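Mannan endo-1,6-alpha-mannosidase (Chaetomium thermophilum, PDB 6RY0) probably cleaves alpha-1,6-mannosidic linkages as a family 76 glycoside hydrolase and is thought to transfer GPI-anchored glycoproteins into the fungal cell wall. Local coordinates at residues Met274-Glu279 / Thr335-His340; Asp285-Leu290 / Pro339-Arg344; Phe202-Ala207 / Leu267-Ala272. All coordinates share one frame; numbering follows the deposited sequence.

Interaction 1: Met274-Glu279 / Thr335-His340; sequences MWNYTE and TQIAPH
Asn276 reaches across to the backbone of Ile337 and makes the direct hydrogen bond of this contact. Asn276 ND2 donates to Ile337 O over 3.0 Å, and the N-H points almost straight at the acceptor (167°). The bond lies in the carbonyl plane on a lone pair, and close to the amide plane of Asn276. CG of Asn276 stands anti to the backbone N (chi1 -177°), which carries the amide toward the other helix end. The other end of the amide is held too: OD1 accepts from Arg211 NE on helix 196-213. This should fix the flip of the amide.

This is the tight part. The backbones come nearest here, with Asn276 CA and Ile337 CA 6.0 Å apart. Next to it, Ala338 CB touches the edge of the Trp275 ring, 3.8 Å from Trp275 CD1.

Two helix ends meet here. Helix 261-278 runs out just beyond Asn276. Helix 323-337 stops at Ile337, and Ala338 leads into the 3-10 turn at Pro339 and His340. The bonded carbonyl thus belongs to the last residue of its helix. Both are helices of the (alpha/alpha)6 barrel expected for a family 76 glycoside hydrolase.

The looser side lies between Trp275 and His340. The indole five-membered ring and the imidazole stand at 82° to each other, with centroids 5.5 Å apart. A water joins them at the edges of both rings. It accepts from Trp275 NE1 at 2.9 Å and sits 2.7 Å from His340 ND1. His340 N adds a weak bond to the same water. His340 NE2 bonds to Asp288 on helix 281-298.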
ATOM      1  N   MET A 274       4.854  15.059  -2.514  1.00  7.07           N
ATOM      2  CA  MET A 274       5.899  15.945  -3.009  1.00  7.47           C
ATOM      3  C   MET A 274       5.342  17.312  -3.390  1.00  7.74           C
ATOM      4  O   MET A 274       5.988  18.337  -3.137  1.00  8.91           O
ATOM      5  CB  MET A 274       6.640  15.375  -4.204  1.00  7.53           C
ATOM      6  CG  MET A 274       7.472  14.140  -3.892  1.00  8.09           C
ATOM      7  SD  MET A 274       8.816  14.448  -2.719  1.00  9.37           S
ATOM      8  CE  MET A 274       9.940  15.364  -3.772  1.00 11.14           C
ATOM      9  N   TRP A 275       4.183  17.369  -4.019  1.00  8.30           N
ATOM     10  CA  TRP A 275       3.535  18.636  -4.330  1.00  8.15           C
ATOM     11  C   TRP A 275       3.250  19.424  -3.060  1.00  9.03           C
ATOM     12  O   TRP A 275       3.520  20.622  -2.980  1.00  9.59           O
ATOM     13  CB  TRP A 275       2.248  18.380  -5.115  1.00  8.72           C
ATOM     14  CG  TRP A 275       1.292  19.513  -5.156  1.00  9.85           C
ATOM     15  CD1 TRP A 275      -0.002  19.468  -4.730  1.00 11.31           C
ATOM     16  CD2 TRP A 275       1.498  20.853  -5.664  1.00 10.66           C
ATOM     17  NE1 TRP A 275      -0.617  20.678  -4.945  1.00 13.13           N
ATOM     18  CE2 TRP A 275       0.275  21.538  -5.526  1.00 12.40           C
ATOM     19  CE3 TRP A 275       2.593  21.536  -6.225  1.00 11.32           C
ATOM     20  CZ2 TRP A 275       0.130  22.866  -5.882  1.00 13.59           C
ATOM     21  CZ3 TRP A 275       2.431  22.866  -6.589  1.00 13.29           C
ATOM     22  CH2 TRP A 275       1.201  23.497  -6.422  1.00 14.41           C
ATOM     23  N   ASN A 276       2.694  18.759  -2.058  1.00  8.96           N
ATOM     24  CA  ASN A 276       2.347  19.425  -0.812  1.00  9.98           C
ATOM     25  C   ASN A 276       3.605  19.958  -0.128  1.00 10.10           C
ATOM     26  O   ASN A 276       3.617  21.072   0.373  1.00 11.25           O
ATOM     27  CB  ASN A 276       1.585  18.432   0.070  1.00 10.04           C
ATOM     28  CG  ASN A 276       1.112  19.050   1.352  1.00 11.37           C
ATOM     29  OD1 ASN A 276       1.898  19.238   2.285  1.00 12.69           O
ATOM     30  ND2 ASN A 276      -0.172  19.338   1.438  1.00 12.41           N
ATOM     31  N   TYR A 277       4.671  19.164  -0.128  1.00  9.88           N
ATOM     32  CA  TYR A 277       5.912  19.537   0.554  1.00 10.65           C
ATOM     33  C   TYR A 277       6.661  20.648  -0.181  1.00 11.00           C
ATOM     34  O   TYR A 277       7.090  21.624   0.433  1.00 11.99           O
ATOM     35  CB  TYR A 277       6.785  18.300   0.680  1.00 10.32           C
ATOM     36  CG  TYR A 277       8.064  18.544   1.427  1.00 11.35           C
ATOM     37  CD1 TYR A 277       8.045  18.849   2.785  1.00 13.20           C
ATOM     38  CD2 TYR A 277       9.295  18.476   0.802  1.00 12.66           C
ATOM     39  CE1 TYR A 277       9.196  19.045   3.486  1.00 15.19           C
ATOM     40  CE2 TYR A 277      10.494  18.676   1.533  1.00 13.98           C
ATOM     41  CZ  TYR A 277      10.394  18.951   2.876  1.00 15.10           C
ATOM     42  OH  TYR A 277      11.507  19.130   3.688  1.00 18.25           O
ATOM     43  N   THR A 278       6.820  20.497  -1.493  1.00 11.26           N
ATOM     44  CA  THR A 278       7.663  21.404  -2.267  1.00 12.46           C
ATOM     45  C   THR A 278       6.950  22.620  -2.817  1.00 12.80           C
ATOM     46  O   THR A 278       7.587  23.645  -3.064  1.00 14.26           O
ATOM     47  CB  THR A 278       8.325  20.694  -3.472  1.00 12.34           C
ATOM     48  OG1 THR A 278       7.342  20.360  -4.451  1.00 11.15           O
ATOM     49  CG2 THR A 278       9.127  19.471  -3.063  1.00 12.65           C
ATOM     50  N   GLU A 279       5.658  22.493  -3.086  0.96 12.22           N
ATOM     51  CA  GLU A 279       4.894  23.516  -3.818  0.96 13.63           C
ATOM     52  C   GLU A 279       5.519  23.821  -5.175  0.96 14.06           C
ATOM     53  O   GLU A 279       5.293  24.880  -5.730  0.96 15.22           O
ATOM     54  CB  GLU A 279       4.674  24.790  -2.974  0.96 15.54           C
ATOM     55  CG  GLU A 279       3.891  24.452  -1.750  0.96 18.42           C
ATOM     56  CD  GLU A 279       3.644  25.678  -0.891  0.96 22.35           C
ATOM     57  OE1 GLU A 279       4.058  26.795  -1.254  0.96 23.44           O
ATOM     58  OE2 GLU A 279       3.026  25.539   0.165  0.96 26.17           O
ATOM     59  N   THR A 335      -6.717  13.578  -2.032  1.00  7.47           N
ATOM     60  CA  THR A 335      -7.639  14.711  -1.999  1.00  8.01           C
ATOM     61  C   THR A 335      -7.390  15.634  -0.813  1.00  8.05           C
ATOM     62  O   THR A 335      -7.814  16.797  -0.847  1.00  9.48           O
ATOM     63  CB  THR A 335      -9.113  14.286  -2.010  1.00  8.01           C
ATOM     64  OG1 THR A 335      -9.532  13.753  -0.748  1.00  8.56           O
ATOM     65  CG2 THR A 335      -9.386  13.367  -3.139  1.00  8.66           C
ATOM     66  N   GLN A 336      -6.756  15.129   0.256  1.00  8.03           N
ATOM     67  CA  GLN A 336      -6.450  15.954   1.413  1.00  8.62           C
ATOM     68  C   GLN A 336      -5.177  16.768   1.222  1.00  9.81           C
ATOM     69  O   GLN A 336      -5.121  17.931   1.582  1.00 12.33           O
ATOM     70  CB  GLN A 336      -6.286  15.090   2.649  1.00  8.66           C
ATOM     71  CG  GLN A 336      -7.471  14.272   3.020  1.00  8.68           C
ATOM     72  CD  GLN A 336      -7.193  13.449   4.252  1.00  8.34           C
ATOM     73  OE1 GLN A 336      -6.243  12.691   4.273  1.00  9.23           O
ATOM     74  NE2 GLN A 336      -7.978  13.647   5.310  1.00  9.35           N
ATOM     75  N   ILE A 337      -4.160  16.132   0.645  1.00  9.60           N
ATOM     76  CA  ILE A 337      -2.899  16.842   0.548  0.60 10.88           C
ATOM     77  C   ILE A 337      -2.660  17.507  -0.775  1.00 10.35           C
ATOM     78  O   ILE A 337      -1.823  18.412  -0.848  1.00 10.97           O
ATOM     79  CB  ILE A 337      -1.771  15.963   0.850  0.60  9.99           C
ATOM     80  CG1 ILE A 337      -1.788  14.783  -0.096  0.60  8.67           C
ATOM     81  CG2 ILE A 337      -1.849  15.508   2.286  0.60 11.00           C
ATOM     82  CD1 ILE A 337      -0.568  13.903  -0.006  0.60  9.19           C
ATOM     83  N   ALA A 338      -3.484  17.192  -1.782  1.00 10.56           N
ATOM     84  CA  ALA A 338      -3.523  17.915  -3.047  1.00 10.02           C
ATOM     85  C   ALA A 338      -4.988  18.280  -3.291  1.00 10.28           C
ATOM     86  O   ALA A 338      -5.673  17.682  -4.110  1.00  9.94           O
ATOM     87  CB  ALA A 338      -2.953  17.095  -4.187  1.00  9.91           C
ATOM     88  N   PRO A 339      -5.506  19.246  -2.539  1.00 11.19           N
ATOM     89  CA  PRO A 339      -6.955  19.479  -2.557  1.00 11.87           C
ATOM     90  C   PRO A 339      -7.541  19.869  -3.903  1.00 11.16           C
ATOM     91  O   PRO A 339      -8.746  19.708  -4.081  1.00 11.58           O
ATOM     92  CB  PRO A 339      -7.154  20.561  -1.496  1.00 14.23           C
ATOM     93  CG  PRO A 339      -5.830  21.123  -1.284  1.00 14.71           C
ATOM     94  CD  PRO A 339      -4.824  20.077  -1.548  1.00 12.42           C
ATOM     95  N   HIS A 340      -6.727  20.367  -4.825  1.00 11.19           N
ATOM     96  CA  HIS A 340      -7.262  20.690  -6.139  1.00 11.59           C
ATOM     97  C   HIS A 340      -7.767  19.457  -6.877  1.00 11.09           C
ATOM     98  O   HIS A 340      -8.502  19.614  -7.856  1.00 12.32           O
ATOM     99  CB  HIS A 340      -6.234  21.435  -6.968  1.00 11.93           C
ATOM    100  CG  HIS A 340      -5.176  20.561  -7.555  1.00 11.28           C
ATOM    101  ND1 HIS A 340      -4.089  20.119  -6.834  1.00 11.34           N
ATOM    102  CD2 HIS A 340      -5.047  20.056  -8.796  1.00 12.03           C
ATOM    103  CE1 HIS A 340      -3.333  19.378  -7.617  1.00 11.73           C
ATOM    104  NE2 HIS A 340      -3.889  19.326  -8.813  1.00 11.92           N
TER
HETATM  105  O   HOH W   1      -3.457  21.033  -4.344  1.00 13.41           O

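Interaction 2: Asp285-Leu290 / Pro339-Arg344; sequences DRVDNL and PHTKDR
The imidazole of His340 points edge-on at the carboxylate of Asp288. His340 NE2 donates to Asp288 OD1 over 2.7 Å, with an N-H...O angle of 164°. The oxygen lies in the ring plane and accepts the hydrogen bond on its syn lone pair, the side of OD2. The carboxylate itself is turned well out of that plane, by 73°. CG of His340 sits between its backbone N and carbonyl carbon (chi1 78°), which sends the ring out toward helix 281-298.

OD1 has a second partner. A water donates to Asp288 OD1 at 2.7 Å and accepts from Arg344 NH1 at 2.8 Å, lying at the edge of the guanidinium. The Arg344 chain bends at chi3. Arg344 NH1 stays 4.5 Å from Asp288 OD1, so the two opposite charges are linked through water. Helix 281-298 holds two further atoms: Asp288 OD2 forms a salt bridge with Lys284, and Arg344 NH2 bonds to Thr292.

This is the flank of helix 281-298 meeting the start of helix 342-358 and the 3-10 turn before it, within the mainly helical (alpha/alpha)6 barrel expected for family 76.

The apolar pair lies on the buried side. Val287 CG1 meets Thr341 CG2 at 3.8 Å, the two side chains crossing at about a right angle. That same Thr341 methyl lies over one face of the His340 ring, offset toward its rim. Thr341 OG1 bonds back to Ala338 O.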
ATOM      1  N   ASP A 285       2.000  19.145 -11.800  1.00  9.29           N
ATOM      2  CA  ASP A 285       1.826  18.604 -13.140  1.00  9.74           C
ATOM      3  C   ASP A 285       1.878  17.095 -13.132  1.00  9.09           C
ATOM      4  O   ASP A 285       1.103  16.428 -13.834  1.00  9.35           O
ATOM      5  CB  ASP A 285       2.904  19.125 -14.101  1.00 12.32           C
ATOM      6  CG  ASP A 285       2.834  20.596 -14.365  1.00 15.92           C
ATOM      7  OD1 ASP A 285       1.783  21.215 -14.120  1.00 15.57           O
ATOM      8  OD2 ASP A 285       3.830  21.135 -14.884  1.00 18.77           O
ATOM      9  N   ARG A 286       2.794  16.535 -12.341  1.00  8.77           N
ATOM     10  CA  ARG A 286       2.931  15.083 -12.243  1.00  8.55           C
ATOM     11  C   ARG A 286       1.700  14.462 -11.576  1.00  8.11           C
ATOM     12  O   ARG A 286       1.206  13.436 -12.035  1.00  8.31           O
ATOM     13  CB  ARG A 286       4.227  14.719 -11.507  1.00  8.67           C
ATOM     14  CG  ARG A 286       5.464  15.048 -12.316  1.00  9.33           C
ATOM     15  CD  ARG A 286       6.718  15.115 -11.484  1.00  9.53           C
ATOM     16  NE  ARG A 286       7.800  15.629 -12.303  1.00 11.79           N
ATOM     17  CZ  ARG A 286       9.069  15.582 -11.979  1.00 12.46           C
ATOM     18  NH1 ARG A 286       9.452  15.038 -10.832  1.00 12.96           N
ATOM     19  NH2 ARG A 286       9.959  16.104 -12.824  1.00 14.64           N
ATOM     20  N   VAL A 287       1.192  15.085 -10.500  1.00  7.87           N
ATOM     21  CA  VAL A 287      -0.064  14.651  -9.906  1.00  7.51           C
ATOM     22  C   VAL A 287      -1.156  14.633 -10.954  1.00  7.27           C
ATOM     23  O   VAL A 287      -1.888  13.645 -11.104  1.00  7.55           O
ATOM     24  CB  VAL A 287      -0.441  15.584  -8.732  1.00  7.64           C
ATOM     25  CG1 VAL A 287      -1.910  15.428  -8.319  1.00  8.38           C
ATOM     26  CG2 VAL A 287       0.473  15.348  -7.530  1.00  8.54           C
ATOM     27  N   ASP A 288      -1.290  15.730 -11.686  1.00  7.20           N
ATOM     28  CA  ASP A 288      -2.404  15.854 -12.624  1.00  8.00           C
ATOM     29  C   ASP A 288      -2.288  14.830 -13.751  1.00  7.61           C
ATOM     30  O   ASP A 288      -3.288  14.236 -14.148  1.00  7.75           O
ATOM     31  CB  ASP A 288      -2.437  17.274 -13.181  1.00  8.71           C
ATOM     32  CG  ASP A 288      -2.818  18.309 -12.134  1.00 11.11           C
ATOM     33  OD1 ASP A 288      -3.354  17.929 -11.075  1.00 11.60           O
ATOM     34  OD2 ASP A 288      -2.613  19.508 -12.427  1.00 13.43           O
ATOM     35  N   ASN A 289      -1.083  14.620 -14.269  1.00  7.51           N
ATOM     36  CA  ASN A 289      -0.870  13.649 -15.337  1.00  7.30           C
ATOM     37  C   ASN A 289      -1.098  12.222 -14.868  1.00  7.39           C
ATOM     38  O   ASN A 289      -1.751  11.445 -15.567  1.00  7.36           O
ATOM     39  CB  ASN A 289       0.524  13.810 -15.930  1.00  8.06           C
ATOM     40  CG  ASN A 289       0.627  14.977 -16.895  1.00 10.54           C
ATOM     41  OD1 ASN A 289      -0.321  15.294 -17.589  1.00 14.86           O
ATOM     42  ND2 ASN A 289       1.782  15.588 -16.961  1.00 12.32           N
ATOM     43  N   LEU A 290      -0.565  11.868 -13.697  1.00  7.02           N
ATOM     44  CA  LEU A 290      -0.793  10.540 -13.176  1.00  6.52           C
ATOM     45  C   LEU A 290      -2.285  10.314 -12.938  1.00  6.62           C
ATOM     46  O   LEU A 290      -2.809   9.236 -13.240  1.00  7.08           O
ATOM     47  CB  LEU A 290      -0.025  10.323 -11.875  1.00  6.82           C
ATOM     48  CG  LEU A 290       1.481  10.142 -12.070  1.00  7.15           C
ATOM     49  CD1 LEU A 290       2.221  10.372 -10.764  1.00  7.96           C
ATOM     50  CD2 LEU A 290       1.833   8.766 -12.652  1.00  8.88           C
ATOM     51  N   PRO A 339      -5.506  19.246  -2.539  1.00 11.19           N
ATOM     52  CA  PRO A 339      -6.955  19.479  -2.557  1.00 11.87           C
ATOM     53  C   PRO A 339      -7.541  19.869  -3.903  1.00 11.16           C
ATOM     54  O   PRO A 339      -8.746  19.708  -4.081  1.00 11.58           O
ATOM     55  CB  PRO A 339      -7.154  20.561  -1.496  1.00 14.23           C
ATOM     56  CG  PRO A 339      -5.830  21.123  -1.284  1.00 14.71           C
ATOM     57  CD  PRO A 339      -4.824  20.077  -1.548  1.00 12.42           C
ATOM     58  N   HIS A 340      -6.727  20.367  -4.825  1.00 11.19           N
ATOM     59  CA  HIS A 340      -7.262  20.690  -6.139  1.00 11.59           C
ATOM     60  C   HIS A 340      -7.767  19.457  -6.877  1.00 11.09           C
ATOM     61  O   HIS A 340      -8.502  19.614  -7.856  1.00 12.32           O
ATOM     62  CB  HIS A 340      -6.234  21.435  -6.968  1.00 11.93           C
ATOM     63  CG  HIS A 340      -5.176  20.561  -7.555  1.00 11.28           C
ATOM     64  ND1 HIS A 340      -4.089  20.119  -6.834  1.00 11.34           N
ATOM     65  CD2 HIS A 340      -5.047  20.056  -8.796  1.00 12.03           C
ATOM     66  CE1 HIS A 340      -3.333  19.378  -7.617  1.00 11.73           C
ATOM     67  NE2 HIS A 340      -3.889  19.326  -8.813  1.00 11.92           N
ATOM     68  N   THR A 341      -7.405  18.253  -6.424  1.00 10.14           N
ATOM     69  CA  THR A 341      -7.849  17.019  -7.054  1.00  9.77           C
ATOM     70  C   THR A 341      -9.196  16.517  -6.547  1.00  9.61           C
ATOM     71  O   THR A 341      -9.702  15.530  -7.078  1.00  9.77           O
ATOM     72  CB  THR A 341      -6.840  15.879  -6.838  1.00  9.03           C
ATOM     73  OG1 THR A 341      -6.800  15.513  -5.460  1.00  8.98           O
ATOM     74  CG2 THR A 341      -5.467  16.230  -7.364  1.00  9.88           C
ATOM     75  N   LYS A 342      -9.747  17.145  -5.510  0.98  9.99           N
ATOM     76  CA  LYS A 342     -10.862  16.556  -4.791  0.98 10.47           C
ATOM     77  C   LYS A 342     -12.043  16.218  -5.699  0.98 10.26           C
ATOM     78  O   LYS A 342     -12.612  15.124  -5.625  0.98 10.94           O
ATOM     79  CB  LYS A 342     -11.254  17.468  -3.631  0.98 13.73           C
ATOM     80  CG  LYS A 342     -12.361  16.954  -2.787  0.98 17.66           C
ATOM     81  CD  LYS A 342     -12.758  17.954  -1.690  0.98 22.48           C
ATOM     82  CE  LYS A 342     -14.233  17.813  -1.262  0.98 26.54           C
ATOM     83  NZ  LYS A 342     -15.173  18.197  -2.378  0.98 28.42           N
ATOM     84  N   ASP A 343     -12.444  17.152  -6.551  1.00 11.24           N
ATOM     85  CA  ASP A 343     -13.633  16.928  -7.359  1.00 12.33           C
ATOM     86  C   ASP A 343     -13.408  15.961  -8.515  1.00 11.65           C
ATOM     87  O   ASP A 343     -14.367  15.429  -9.054  1.00 13.26           O
ATOM     88  CB  ASP A 343     -14.185  18.253  -7.891  1.00 16.76           C
ATOM     89  CG  ASP A 343     -14.725  19.163  -6.787  1.00 21.80           C
ATOM     90  OD1 ASP A 343     -15.015  18.683  -5.669  1.00 23.36           O
ATOM     91  OD2 ASP A 343     -14.891  20.359  -7.061  1.00 25.38           O
ATOM     92  N   ARG A 344     -12.153  15.690  -8.873  1.00 10.47           N
ATOM     93  CA  ARG A 344     -11.847  14.663  -9.847  1.00  9.95           C
ATOM     94  C   ARG A 344     -11.894  13.262  -9.218  1.00 10.28           C
ATOM     95  O   ARG A 344     -12.132  12.290  -9.915  1.00 14.27           O
ATOM     96  CB  ARG A 344     -10.467  14.859 -10.474  1.00 10.70           C
ATOM     97  CG  ARG A 344     -10.325  16.171 -11.243  1.00 11.85           C
ATOM     98  CD  ARG A 344      -8.948  16.275 -11.876  1.00 11.96           C
ATOM     99  NE  ARG A 344      -8.810  15.320 -12.955  1.00 11.94           N
ATOM    100  CZ  ARG A 344      -7.662  15.101 -13.615  1.00 12.14           C
ATOM    101  NH1 ARG A 344      -6.528  15.649 -13.216  1.00 13.98           N
ATOM    102  NH2 ARG A 344      -7.658  14.307 -14.672  1.00 13.46           N
TER
HETATM  103  O   HOH W   2      -6.009  17.325 -11.040  1.00 17.00           O

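Interaction 3: Phe202-Ala207 / Leu267-Ala272; sequences FFDLGA and LLHGAA
Asp204 and His269 form the hydrogen bond of this buried helix pair. His269 ND1 donates to Asp204 OD1 over 2.6 Å, and the angle at the hydrogen is 178°, so the bond is nearly straight. The oxygen lies in the imidazole plane and uses its syn lone pair. The carboxylate and ring planes are 40° apart. Both side chains leave the helix with CG anti to the backbone N, which brings them together beside the interface. Asp204 OD2 forms a salt bridge with Arg208. The carboxylate is thus paired at both oxygens inside the core, which would favour its charged form.

Van der Waals contacts make up the rest. The Phe203 ring lies against the backbone of the other helix. Phe203 CE2 is 3.5 Å from Gly270 CA, and the ring edge faces Leu267 O. The apolar pair is Phe203 CD2 and Leu267 CD2, 3.8 Å apart. Ala207 CB rests on Gly270 O, 3.5 Å away.

The backbones come close at Gly270. Gly270 has no side chain, and Phe203 occupies the space beside its CA. Asp204 CA comes within 4.3 Å of Gly270 CA. The axes of the two short segments approach to 8.3 Å at a crossing angle of 23°, with the two helices running in nearly the same direction. Such near-parallel packing of helices 196-213 and 261-278 fits the (alpha/alpha)6 barrel of family 76 glycoside hydrolases.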
ATOM      1  N   PHE A 202       9.662   2.964  -2.309  1.00  6.57           N
ATOM      2  CA  PHE A 202      10.759   3.790  -1.805  1.00  6.64           C
ATOM      3  C   PHE A 202      10.503   5.277  -2.038  1.00  6.39           C
ATOM      4  O   PHE A 202      10.737   6.112  -1.170  1.00  6.72           O
ATOM      5  CB  PHE A 202      12.066   3.279  -2.417  1.00  7.36           C
ATOM      6  CG  PHE A 202      13.298   4.042  -2.014  1.00  7.40           C
ATOM      7  CD1 PHE A 202      13.644   4.231  -0.693  1.00  7.90           C
ATOM      8  CD2 PHE A 202      14.148   4.546  -2.971  1.00  9.06           C
ATOM      9  CE1 PHE A 202      14.802   4.895  -0.332  1.00  8.54           C
ATOM     10  CE2 PHE A 202      15.310   5.211  -2.599  1.00 10.13           C
ATOM     11  CZ  PHE A 202      15.625   5.409  -1.305  1.00  9.33           C
ATOM     12  N   PHE A 203       9.977   5.608  -3.232  1.00  6.42           N
ATOM     13  CA  PHE A 203       9.577   6.956  -3.570  1.00  6.42           C
ATOM     14  C   PHE A 203       8.532   7.476  -2.587  1.00  6.39           C
ATOM     15  O   PHE A 203       8.653   8.567  -2.042  1.00  6.40           O
ATOM     16  CB  PHE A 203       9.025   6.962  -4.994  1.00  6.89           C
ATOM     17  CG  PHE A 203       8.291   8.224  -5.357  1.00  6.42           C
ATOM     18  CD1 PHE A 203       8.947   9.447  -5.390  1.00  7.12           C
ATOM     19  CD2 PHE A 203       6.942   8.208  -5.659  1.00  6.75           C
ATOM     20  CE1 PHE A 203       8.272  10.610  -5.678  1.00  7.62           C
ATOM     21  CE2 PHE A 203       6.247   9.365  -5.971  1.00  7.30           C
ATOM     22  CZ  PHE A 203       6.917  10.566  -5.971  1.00  7.60           C
ATOM     23  N   ASP A 204       7.457   6.700  -2.416  1.00  6.22           N
ATOM     24  CA  ASP A 204       6.367   7.131  -1.554  1.00  6.56           C
ATOM     25  C   ASP A 204       6.844   7.341  -0.123  1.00  6.68           C
ATOM     26  O   ASP A 204       6.494   8.321   0.523  1.00  6.63           O
ATOM     27  CB  ASP A 204       5.261   6.038  -1.599  1.00  7.32           C
ATOM     28  CG  ASP A 204       4.007   6.455  -0.886  1.00  6.67           C
ATOM     29  OD1 ASP A 204       3.373   7.427  -1.396  1.00  7.31           O
ATOM     30  OD2 ASP A 204       3.631   5.799   0.116  1.00  7.16           O
ATOM     31  N   LEU A 205       7.653   6.417   0.398  1.00  6.54           N
ATOM     32  CA  LEU A 205       8.213   6.579   1.748  0.59  7.33           C
ATOM     33  C   LEU A 205       9.046   7.820   1.854  1.00  7.20           C
ATOM     34  O   LEU A 205       8.975   8.540   2.856  1.00  7.72           O
ATOM     35  CB  LEU A 205       9.094   5.393   2.156  0.59  8.34           C
ATOM     36  CG  LEU A 205       8.290   4.185   2.603  0.59  7.76           C
ATOM     37  CD1 LEU A 205       9.165   2.971   2.767  0.59  8.52           C
ATOM     38  CD2 LEU A 205       7.525   4.437   3.903  0.59  8.83           C
ATOM     39  N   GLY A 206       9.894   8.071   0.861  1.00  6.74           N
ATOM     40  CA  GLY A 206      10.715   9.275   0.894  1.00  7.37           C
ATOM     41  C   GLY A 206       9.890  10.550   0.905  1.00  6.89           C
ATOM     42  O   GLY A 206      10.144  11.474   1.678  1.00  7.50           O
ATOM     43  N   ALA A 207       8.876  10.598   0.056  1.00  6.56           N
ATOM     44  CA  ALA A 207       8.025  11.786  -0.025  1.00  6.86           C
ATOM     45  C   ALA A 207       7.300  12.024   1.305  1.00  6.75           C
ATOM     46  O   ALA A 207       7.174  13.146   1.781  1.00  6.97           O
ATOM     47  CB  ALA A 207       7.056  11.620  -1.154  1.00  7.17           C
ATOM     48  N   LEU A 267       2.414   5.981  -7.194  1.00  5.91           N
ATOM     49  CA  LEU A 267       3.136   7.130  -7.706  1.00  5.73           C
ATOM     50  C   LEU A 267       2.313   8.405  -7.557  1.00  5.97           C
ATOM     51  O   LEU A 267       2.865   9.456  -7.215  1.00  6.30           O
ATOM     52  CB  LEU A 267       3.564   6.925  -9.142  1.00  6.57           C
ATOM     53  CG  LEU A 267       4.595   5.808  -9.364  1.00  6.75           C
ATOM     54  CD1 LEU A 267       5.012   5.772 -10.815  1.00  7.61           C
ATOM     55  CD2 LEU A 267       5.783   5.947  -8.471  1.00  7.25           C
ATOM     56  N   LEU A 268       1.008   8.354  -7.822  1.00  5.90           N
ATOM     57  CA  LEU A 268       0.151   9.512  -7.575  1.00  6.04           C
ATOM     58  C   LEU A 268       0.233   9.955  -6.112  1.00  6.35           C
ATOM     59  O   LEU A 268       0.353  11.137  -5.830  1.00  6.75           O
ATOM     60  CB  LEU A 268      -1.296   9.173  -7.968  1.00  6.15           C
ATOM     61  CG  LEU A 268      -2.316  10.252  -7.606  1.00  6.82           C
ATOM     62  CD1 LEU A 268      -2.111  11.538  -8.396  1.00  8.76           C
ATOM     63  CD2 LEU A 268      -3.725   9.744  -7.802  1.00  8.11           C
ATOM     64  N   HIS A 269       0.128   8.995  -5.204  1.00  6.13           N
ATOM     65  CA  HIS A 269       0.185   9.279  -3.768  1.00  6.21           C
ATOM     66  C   HIS A 269       1.501   9.977  -3.425  1.00  6.21           C
ATOM     67  O   HIS A 269       1.477  11.042  -2.799  1.00  6.91           O
ATOM     68  CB  HIS A 269       0.009   7.943  -3.052  1.00  6.29           C
ATOM     69  CG  HIS A 269      -0.152   7.993  -1.570  1.00  6.13           C
ATOM     70  ND1 HIS A 269       0.883   7.721  -0.703  1.00  7.37           N
ATOM     71  CD2 HIS A 269      -1.263   8.127  -0.809  1.00  6.58           C
ATOM     72  CE1 HIS A 269       0.397   7.672   0.521  1.00  7.77           C
ATOM     73  NE2 HIS A 269      -0.897   7.910   0.495  1.00  6.85           N
ATOM     74  N   GLY A 270       2.627   9.409  -3.826  1.00  6.21           N
ATOM     75  CA  GLY A 270       3.882  10.044  -3.491  1.00  6.50           C
ATOM     76  C   GLY A 270       4.040  11.388  -4.135  1.00  6.41           C
ATOM     77  O   GLY A 270       4.590  12.323  -3.528  1.00  6.86           O
ATOM     78  N   ALA A 271       3.585  11.531  -5.387  1.00  6.53           N
ATOM     79  CA  ALA A 271       3.676  12.818  -6.076  1.00  6.57           C
ATOM     80  C   ALA A 271       2.845  13.876  -5.343  1.00  6.62           C
ATOM     81  O   ALA A 271       3.245  15.045  -5.299  1.00  7.14           O
ATOM     82  CB  ALA A 271       3.229  12.671  -7.517  1.00  6.93           C
ATOM     83  N   ALA A 272       1.698  13.489  -4.784  1.00  6.65           N
ATOM     84  CA  ALA A 272       0.886  14.416  -4.036  1.00  6.76           C
ATOM     85  C   ALA A 272       1.613  14.890  -2.776  1.00  7.07           C
ATOM     86  O   ALA A 272       1.578  16.069  -2.452  1.00  8.22           O
ATOM     87  CB  ALA A 272      -0.455  13.779  -3.685  1.00  7.35           C
TER

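From the N terminus, helix 196-213 comes first. Interaction 3 closes the loop from it to helix 261-278, with helix 216-231 in between. Further along helix 261-278, interaction 1 opens at its C-terminal end. Interaction 2 opens soon after, on helix 281-298. Both close on the turn between helices 323-337 and 342-358, and they share Pro339 and His340. Interaction 2 starts later and closes slightly later, so the two spans cross rather than nest. Interaction 3 precedes both in series. The three also touch in space: Met274 packs on Ala207, and Val287 packs on Ala271 and Ala272. Together they tie five helices into one side of the fold.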